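Local coordinates for protein CSP3 (Bacillus subtilis, PDB 5FIG) that probably stores Cu(I) in the cytosol, binding many copper ions inside its helical bundle and so protecting the bacterium against copper toxicity, at residues Ala46-Lys54 / Ile66-Cys74; Tyr4-Cys12 / Ala100-Ala108. All blocks are in the same frame, centred on the assembly; numbering follows the deposited sequence.

Contact 1: Ala46-Lys54 / Ile66-Cys74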
loop_
_atom_site.group_PDB
_atom_site.type_symbol
_atom_site.label_atom_id
_atom_site.label_comp_id
_atom_site.label_asym_id
_atom_site.label_seq_id
_atom_site.Cartn_x
_atom_site.Cartn_y
_atom_site.Cartn_z
ATOM N N ALA B 46 -2.575 10.277 -1.068
ATOM C CA ALA B 46 -3.549 9.181 -0.777
ATOM C C ALA B 46 -2.852 7.935 -0.234
ATOM O O ALA B 46 -3.301 7.291 0.742
ATOM C CB ALA B 46 -4.315 8.806 -2.004
ATOM N N ASP B 47 -1.712 7.600 -0.829
ATOM C CA ASP B 47 -0.957 6.427 -0.382
ATOM C C ASP B 47 -0.407 6.567 1.036
ATOM O O ASP B 47 -0.468 5.629 1.858
ATOM C CB ASP B 47 0.172 6.069 -1.382
ATOM C CG ASP B 47 -0.345 5.593 -2.756
ATOM O OD1 ASP B 47 -1.566 5.352 -2.981
ATOM O OD2 ASP B 47 0.518 5.364 -3.634
ATOM N N ILE B 48 0.193 7.715 1.349
ATOM C CA ILE B 48 0.754 7.899 2.681
ATOM C C ILE B 48 -0.336 8.002 3.733
ATOM O O ILE B 48 -0.111 7.627 4.883
ATOM C CB ILE B 48 1.750 9.103 2.769
ATOM C CG1 ILE B 48 2.570 9.138 4.060
ATOM C CG2 ILE B 48 1.068 10.453 2.687
ATOM C CD1 ILE B 48 3.585 8.025 4.182
ATOM N N CYS B 49 -1.471 8.591 3.366
ATOM C CA CYS B 49 -2.569 8.674 4.312
ATOM C C CYS B 49 -3.053 7.266 4.702
ATOM O O CYS B 49 -3.283 7.016 5.896
ATOM C CB CYS B 49 -3.779 9.469 3.753
ATOM S SG CYS B 49 -3.531 11.260 3.781
ATOM N N ALA B 50 -3.146 6.375 3.720
ATOM C CA ALA B 50 -3.502 4.993 3.999
ATOM C C ALA B 50 -2.462 4.363 4.960
ATOM O O ALA B 50 -2.796 3.605 5.888
ATOM C CB ALA B 50 -3.588 4.216 2.717
ATOM N N LEU B 51 -1.169 4.617 4.699
ATOM C CA LEU B 51 -0.134 4.073 5.585
ATOM C C LEU B 51 -0.233 4.593 7.028
ATOM O O LEU B 51 0.017 3.862 8.009
ATOM C CB LEU B 51 1.271 4.378 5.022
ATOM C CG LEU B 51 2.456 3.809 5.807
ATOM C CD1 LEU B 51 2.525 2.322 5.628
ATOM C CD2 LEU B 51 3.782 4.437 5.346
ATOM N N ALA B 52 -0.499 5.891 7.160
ATOM C CA ALA B 52 -0.643 6.505 8.486
ATOM C C ALA B 52 -1.807 5.919 9.246
ATOM O O ALA B 52 -1.693 5.576 10.429
ATOM C CB ALA B 52 -0.779 8.018 8.359
ATOM N N VAL B 53 -2.923 5.665 8.529
ATOM C CA VAL B 53 -4.086 4.973 9.146
ATOM C C VAL B 53 -3.674 3.603 9.671
ATOM O O VAL B 53 -3.946 3.250 10.816
ATOM C CB VAL B 53 -5.257 4.886 8.193
ATOM C CG1 VAL B 53 -6.345 3.981 8.755
ATOM C CG2 VAL B 53 -5.803 6.305 7.930
ATOM N N LYS B 54 -2.996 2.832 8.823
ATOM C CA LYS B 54 -2.540 1.523 9.259
ATOM C C LYS B 54 -1.617 1.620 10.477
ATOM O O LYS B 54 -1.737 0.816 11.397
ATOM C CB LYS B 54 -1.866 0.822 8.093
ATOM C CG LYS B 54 -1.471 -0.584 8.395
ATOM C CD LYS B 54 -0.585 -1.206 7.345
ATOM C CE LYS B 54 -0.849 -0.771 5.910
ATOM N NZ LYS B 54 -0.125 -1.669 4.966
ATOM N N ILE B 66 5.775 8.275 10.880
ATOM C CA ILE B 66 4.888 8.121 9.746
ATOM C C ILE B 66 3.863 9.289 9.658
ATOM O O ILE B 66 3.671 9.904 8.592
ATOM C CB ILE B 66 4.207 6.739 9.705
ATOM C CG1 ILE B 66 5.271 5.675 9.439
ATOM C CG2 ILE B 66 3.061 6.714 8.642
ATOM C CD1 ILE B 66 4.799 4.259 9.693
ATOM N N CYS B 67 3.252 9.611 10.792
ATOM C CA CYS B 67 2.350 10.781 10.840
ATOM C C CYS B 67 3.074 12.095 10.463
ATOM O O CYS B 67 2.518 12.925 9.726
ATOM C CB CYS B 67 1.691 10.924 12.204
ATOM S SG CYS B 67 0.382 9.766 12.440
ATOM N N ALA B 68 4.307 12.285 10.927
ATOM C CA ALA B 68 5.064 13.480 10.548
ATOM C C ALA B 68 5.289 13.513 9.009
ATOM O O ALA B 68 5.164 14.569 8.378
ATOM C CB ALA B 68 6.372 13.559 11.296
ATOM N N LEU B 69 5.629 12.358 8.423
ATOM C CA LEU B 69 5.798 12.280 6.957
ATOM C C LEU B 69 4.503 12.573 6.225
ATOM O O LEU B 69 4.480 13.319 5.238
ATOM C CB LEU B 69 6.344 10.879 6.521
ATOM C CG LEU B 69 6.417 10.612 5.033
ATOM C CD1 LEU B 69 7.353 11.605 4.355
ATOM C CD2 LEU B 69 6.911 9.185 4.820
ATOM N N CYS B 70 3.412 12.007 6.724
ATOM C CA CYS B 70 2.125 12.236 6.165
ATOM C C CYS B 70 1.809 13.737 6.167
ATOM O O CYS B 70 1.270 14.249 5.171
ATOM C CB CYS B 70 1.064 11.399 6.889
ATOM S SG CYS B 70 -0.590 11.462 6.151
ATOM N N ALA B 71 2.137 14.420 7.245
ATOM C CA ALA B 71 1.840 15.866 7.325
ATOM C C ALA B 71 2.598 16.630 6.253
ATOM O O ALA B 71 2.050 17.512 5.609
ATOM C CB ALA B 71 2.154 16.422 8.701
ATOM N N ASP B 72 3.864 16.267 6.067
ATOM C CA ASP B 72 4.699 16.921 5.049
ATOM C C ASP B 72 4.149 16.742 3.646
ATOM O O ASP B 72 4.088 17.698 2.871
ATOM C CB ASP B 72 6.131 16.424 5.114
ATOM C CG ASP B 72 6.870 16.875 6.370
ATOM O OD1 ASP B 72 6.488 17.849 7.038
ATOM O OD2 ASP B 72 7.910 16.269 6.689
ATOM N N ILE B 73 3.753 15.502 3.315
ATOM C CA ILE B 73 3.221 15.196 1.994
ATOM C C ILE B 73 1.845 15.873 1.812
ATOM O O ILE B 73 1.590 16.493 0.760
ATOM C CB ILE B 73 3.114 13.697 1.755
ATOM C CG1 ILE B 73 4.560 13.172 1.793
ATOM C CG2 ILE B 73 2.394 13.398 0.455
ATOM C CD1 ILE B 73 4.680 11.698 1.656
ATOM N N CYS B 74 1.018 15.807 2.838
ATOM C CA CYS B 74 -0.283 16.496 2.800
ATOM C C CYS B 74 -0.104 18.000 2.598
ATOM O O CYS B 74 -0.835 18.584 1.784
ATOM C CB CYS B 74 -1.095 16.292 4.103
ATOM S SG CYS B 74 -1.831 14.671 4.235
#
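In the four-helix bundle of this copper storage protein, Ala46-Lys54 and Ile66-Cys74 are facing turns of two consecutive helices, nearly antiparallel at 157° with local axes 9.2 Å apart. Ile48 is wedged between three residues of the other helix. With CG1 anti to the backbone N (chi1 -168°), it lays this branch over the backbone of Cys70, Ile48 CG1 lying 3.8 Å from Cys70 CA, and sends CD1 on to Leu69 CD2 at 3.6 Å. Its other branch turns to Ile73, where Ile48 CG2 meets Ile73 CG2 at 3.9 Å. One turn on, the CG2 methyl of Ile66 rests on the backbone of Ala52, 3.7 Å from its CA, and also touches Leu51, the two side chains crossing at about a right angle. Toward the bundle interior the contact turns to sulfur: Cys49 SG stands 3.8 Å from Cys70 SG and equally 3.8 Å from Cys74 SG. These distances are far too long for disulfides, and this triangle of inward thiols is consistent with Cu(I) sites, empty in this apo structure. Helix 6-27 adds Cys15 beside Cys49 and Cys74, helix 89-107 brings Cys99 to Cys74, and Phe62 of a second subunit packs on Ile73.

Contact 2: Tyr4-Cys12 / Ala100-Ala108; sequences YSEACIEAC and AEQCRSMAA
Sulfur contacts dominate where Tyr4-Cys12 meets Ala100-Ala108. Cys103 SG faces two thiols one helical turn apart, 3.7 Å from Cys8 SG and 3.8 Å from Cys12 SG. Cys8 points its sulfur anti to the backbone N (chi1 -173°), which also brings SG to 3.4 Å from Met106 CG. Beyond that point the methionine chain bends at chi2 and again at chi3, folding its thioether over the residues that lead into the first helix: Met106 SD is 3.6 Å from Tyr4 O and also lies near Ser5 CA. Replacing Met106 by an alanine would probably open a gap beside Cys8 and leave Tyr4 and Ser5 without their thioether cover. Van der Waals packing continues along the outer side, where Gln102 sets CG 3.9 Å from Ala11 CB. Bent at chi2 (-80°), Gln102 turns its amide back along the first helix, OE1 coming 3.8 Å from Ala7 CB. Met56 of helix 36-57 packs on Cys8, and Met63 of helix 63-81 on Met106. The arrangement is the pairing of first and last helices, at 145°, that closes an antiparallel four-helix bundle; its inward cysteines are consistent with Cu(I) binding.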
loop_
_atom_site.group_PDB
_atom_site.type_symbol
_atom_site.label_atom_id
_atom_site.label_comp_id
_atom_site.label_asym_id
_atom_site.label_seq_id
_atom_site.Cartn_x
_atom_site.Cartn_y
_atom_site.Cartn_z
ATOM N N TYR B 4 -6.818 7.991 21.398
ATOM C CA TYR B 4 -6.078 9.172 20.990
ATOM C C TYR B 4 -5.939 9.333 19.475
ATOM O O TYR B 4 -5.652 10.431 19.062
ATOM C CB TYR B 4 -4.695 9.201 21.650
ATOM C CG TYR B 4 -4.761 9.169 23.151
ATOM C CD1 TYR B 4 -5.442 10.187 23.873
ATOM C CD2 TYR B 4 -4.219 8.120 23.860
ATOM C CE1 TYR B 4 -5.556 10.164 25.281
ATOM C CE2 TYR B 4 -4.321 8.094 25.263
ATOM C CZ TYR B 4 -4.978 9.109 25.958
ATOM O OH TYR B 4 -5.049 9.039 27.311
ATOM N N SER B 5 -6.160 8.310 18.650
ATOM C CA SER B 5 -5.949 8.479 17.190
ATOM C C SER B 5 -7.224 8.636 16.324
ATOM O O SER B 5 -7.090 8.899 15.127
ATOM C CB SER B 5 -5.154 7.297 16.687
ATOM O OG SER B 5 -5.841 6.123 17.040
ATOM N N GLU B 6 -8.424 8.437 16.880
ATOM C CA GLU B 6 -9.642 8.413 16.041
ATOM C C GLU B 6 -9.841 9.638 15.165
ATOM O O GLU B 6 -10.107 9.520 13.979
ATOM C CB GLU B 6 -10.897 8.157 16.857
ATOM C CG GLU B 6 -12.249 8.125 16.084
ATOM C CD GLU B 6 -13.403 7.526 16.896
ATOM O OE1 GLU B 6 -13.276 7.225 18.108
ATOM O OE2 GLU B 6 -14.498 7.336 16.335
ATOM N N ALA B 7 -9.648 10.835 15.726
ATOM C CA ALA B 7 -9.760 12.042 14.910
ATOM C C ALA B 7 -8.754 12.157 13.754
ATOM O O ALA B 7 -9.058 12.628 12.621
ATOM C CB ALA B 7 -9.673 13.302 15.792
ATOM N N CYS B 8 -7.488 11.812 14.017
ATOM C CA CYS B 8 -6.472 11.901 13.014
ATOM C C CYS B 8 -6.748 10.852 11.918
ATOM O O CYS B 8 -6.592 11.128 10.718
ATOM C CB CYS B 8 -5.081 11.634 13.597
ATOM S SG CYS B 8 -3.755 11.908 12.465
ATOM N N ILE B 9 -7.117 9.654 12.350
ATOM C CA ILE B 9 -7.566 8.618 11.403
ATOM C C ILE B 9 -8.639 9.145 10.486
ATOM O O ILE B 9 -8.591 8.965 9.283
ATOM C CB ILE B 9 -7.963 7.317 12.114
ATOM C CG1 ILE B 9 -6.710 6.638 12.688
ATOM C CG2 ILE B 9 -8.707 6.364 11.170
ATOM C CD1 ILE B 9 -6.989 5.609 13.767
ATOM N N GLU B 10 -9.656 9.756 11.059
ATOM C CA GLU B 10 -10.715 10.311 10.238
ATOM C C GLU B 10 -10.255 11.330 9.247
ATOM O O GLU B 10 -10.749 11.365 8.141
ATOM C CB GLU B 10 -11.766 10.953 11.124
ATOM C CG GLU B 10 -13.102 11.291 10.488
ATOM C CD GLU B 10 -13.849 10.086 9.970
ATOM O OE1 GLU B 10 -13.378 8.934 10.170
ATOM O OE2 GLU B 10 -14.957 10.259 9.426
ATOM N N ALA B 11 -9.395 12.228 9.693
ATOM C CA ALA B 11 -8.824 13.223 8.768
ATOM C C ALA B 11 -8.008 12.612 7.648
ATOM O O ALA B 11 -8.093 13.060 6.500
ATOM C CB ALA B 11 -8.005 14.228 9.511
ATOM N N CYS B 12 -7.245 11.565 7.957
ATOM C CA CYS B 12 -6.491 10.843 6.930
ATOM C C CYS B 12 -7.433 10.143 5.938
ATOM O O CYS B 12 -7.214 10.179 4.700
ATOM C CB CYS B 12 -5.560 9.788 7.545
ATOM S SG CYS B 12 -4.148 10.489 8.405
ATOM N N ALA B 100 -2.866 17.489 7.579
ATOM C CA ALA B 100 -1.544 17.863 8.044
ATOM C C ALA B 100 -1.523 18.361 9.468
ATOM O O ALA B 100 -0.717 17.918 10.256
ATOM C CB ALA B 100 -0.940 18.911 7.134
ATOM N N GLU B 101 -2.500 19.202 9.829
ATOM C CA GLU B 101 -2.591 19.640 11.175
ATOM C C GLU B 101 -2.882 18.550 12.196
ATOM O O GLU B 101 -2.270 18.484 13.235
ATOM C CB GLU B 101 -3.628 20.754 11.245
ATOM C CG GLU B 101 -3.792 21.332 12.634
ATOM C CD GLU B 101 -2.788 22.455 12.959
ATOM O OE1 GLU B 101 -1.847 22.808 12.235
ATOM O OE2 GLU B 101 -2.883 22.979 14.034
ATOM N N GLN B 102 -3.773 17.610 11.852
ATOM C CA GLN B 102 -4.038 16.524 12.762
ATOM C C GLN B 102 -2.808 15.620 12.913
ATOM O O GLN B 102 -2.533 15.082 13.989
ATOM C CB GLN B 102 -5.230 15.688 12.249
ATOM C CG GLN B 102 -6.584 16.379 12.442
ATOM C CD GLN B 102 -7.144 16.263 13.859
ATOM O OE1 GLN B 102 -6.708 15.472 14.676
ATOM N NE2 GLN B 102 -7.995 17.161 14.199
ATOM N N CYS B 103 -2.149 15.370 11.793
ATOM C CA CYS B 103 -0.926 14.512 11.813
ATOM C C CYS B 103 0.198 15.160 12.619
ATOM O O CYS B 103 0.930 14.443 13.311
ATOM C CB CYS B 103 -0.485 14.194 10.386
ATOM S SG CYS B 103 -1.507 12.896 9.641
ATOM N N ARG B 104 0.341 16.479 12.531
ATOM C CA ARG B 104 1.387 17.189 13.337
ATOM C C ARG B 104 1.124 17.007 14.831
ATOM O O ARG B 104 2.046 16.803 15.618
ATOM C CB ARG B 104 1.504 18.683 12.930
ATOM C CG ARG B 104 2.158 18.850 11.557
ATOM C CD ARG B 104 3.020 20.002 11.008
ATOM N NE ARG B 104 4.016 19.090 10.545
ATOM C CZ ARG B 104 4.521 18.873 9.334
ATOM N NH1 ARG B 104 4.295 19.645 8.278
ATOM N NH2 ARG B 104 5.334 17.827 9.230
ATOM N N SER B 105 -0.156 17.047 15.230
ATOM C CA SER B 105 -0.527 16.780 16.625
ATOM C C SER B 105 -0.193 15.365 17.050
ATOM O O SER B 105 0.339 15.160 18.115
ATOM C CB SER B 105 -2.030 17.006 16.804
ATOM O OG SER B 105 -2.304 18.345 16.446
ATOM N N MET B 106 -0.513 14.392 16.196
ATOM C CA MET B 106 -0.206 12.978 16.476
ATOM C C MET B 106 1.283 12.711 16.550
ATOM O O MET B 106 1.765 11.927 17.401
ATOM C CB MET B 106 -0.712 12.065 15.405
ATOM C CG MET B 106 -2.115 11.671 15.457
ATOM S SD MET B 106 -2.736 10.905 16.960
ATOM C CE MET B 106 -1.600 9.634 17.357
ATOM N N ALA B 107 2.025 13.416 15.694
ATOM C CA ALA B 107 3.475 13.258 15.602
ATOM C C ALA B 107 4.252 13.814 16.790
ATOM O O ALA B 107 5.395 13.438 17.045
ATOM C CB ALA B 107 3.976 13.903 14.302
ATOM N N ALA B 108 3.657 14.772 17.525
ATOM C CA ALA B 108 4.277 15.365 18.686
ATOM C C ALA B 108 4.536 14.315 19.771
ATOM O O ALA B 108 5.562 14.326 20.441
ATOM C CB ALA B 108 3.383 16.480 19.226
ATOM O OXT ALA B 108 3.809 13.353 19.997
#

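Contact 1 lies deep in the chain, and eight of its nine touching residues are buried; contact 2 is nearer one end of the bundle and only partly buried. They share no helix: 36-57 pairs with 63-81 in the former, 6-27 with 89-107 in the latter, so together they engage all four, the first nested within the loop closed by the second. Both put cysteines inward, but contact 1 backs its thiols with branched aliphatics on one side, whereas contact 2 uses methionine, alanine and a glutamine chain. Their centres are 10 Å apart. Asp72 OD1 joins them by a salt bridge to Arg104 NH2 at 2.5 Å. Other subunits of the assembly pack against contact 1, none against contact 2.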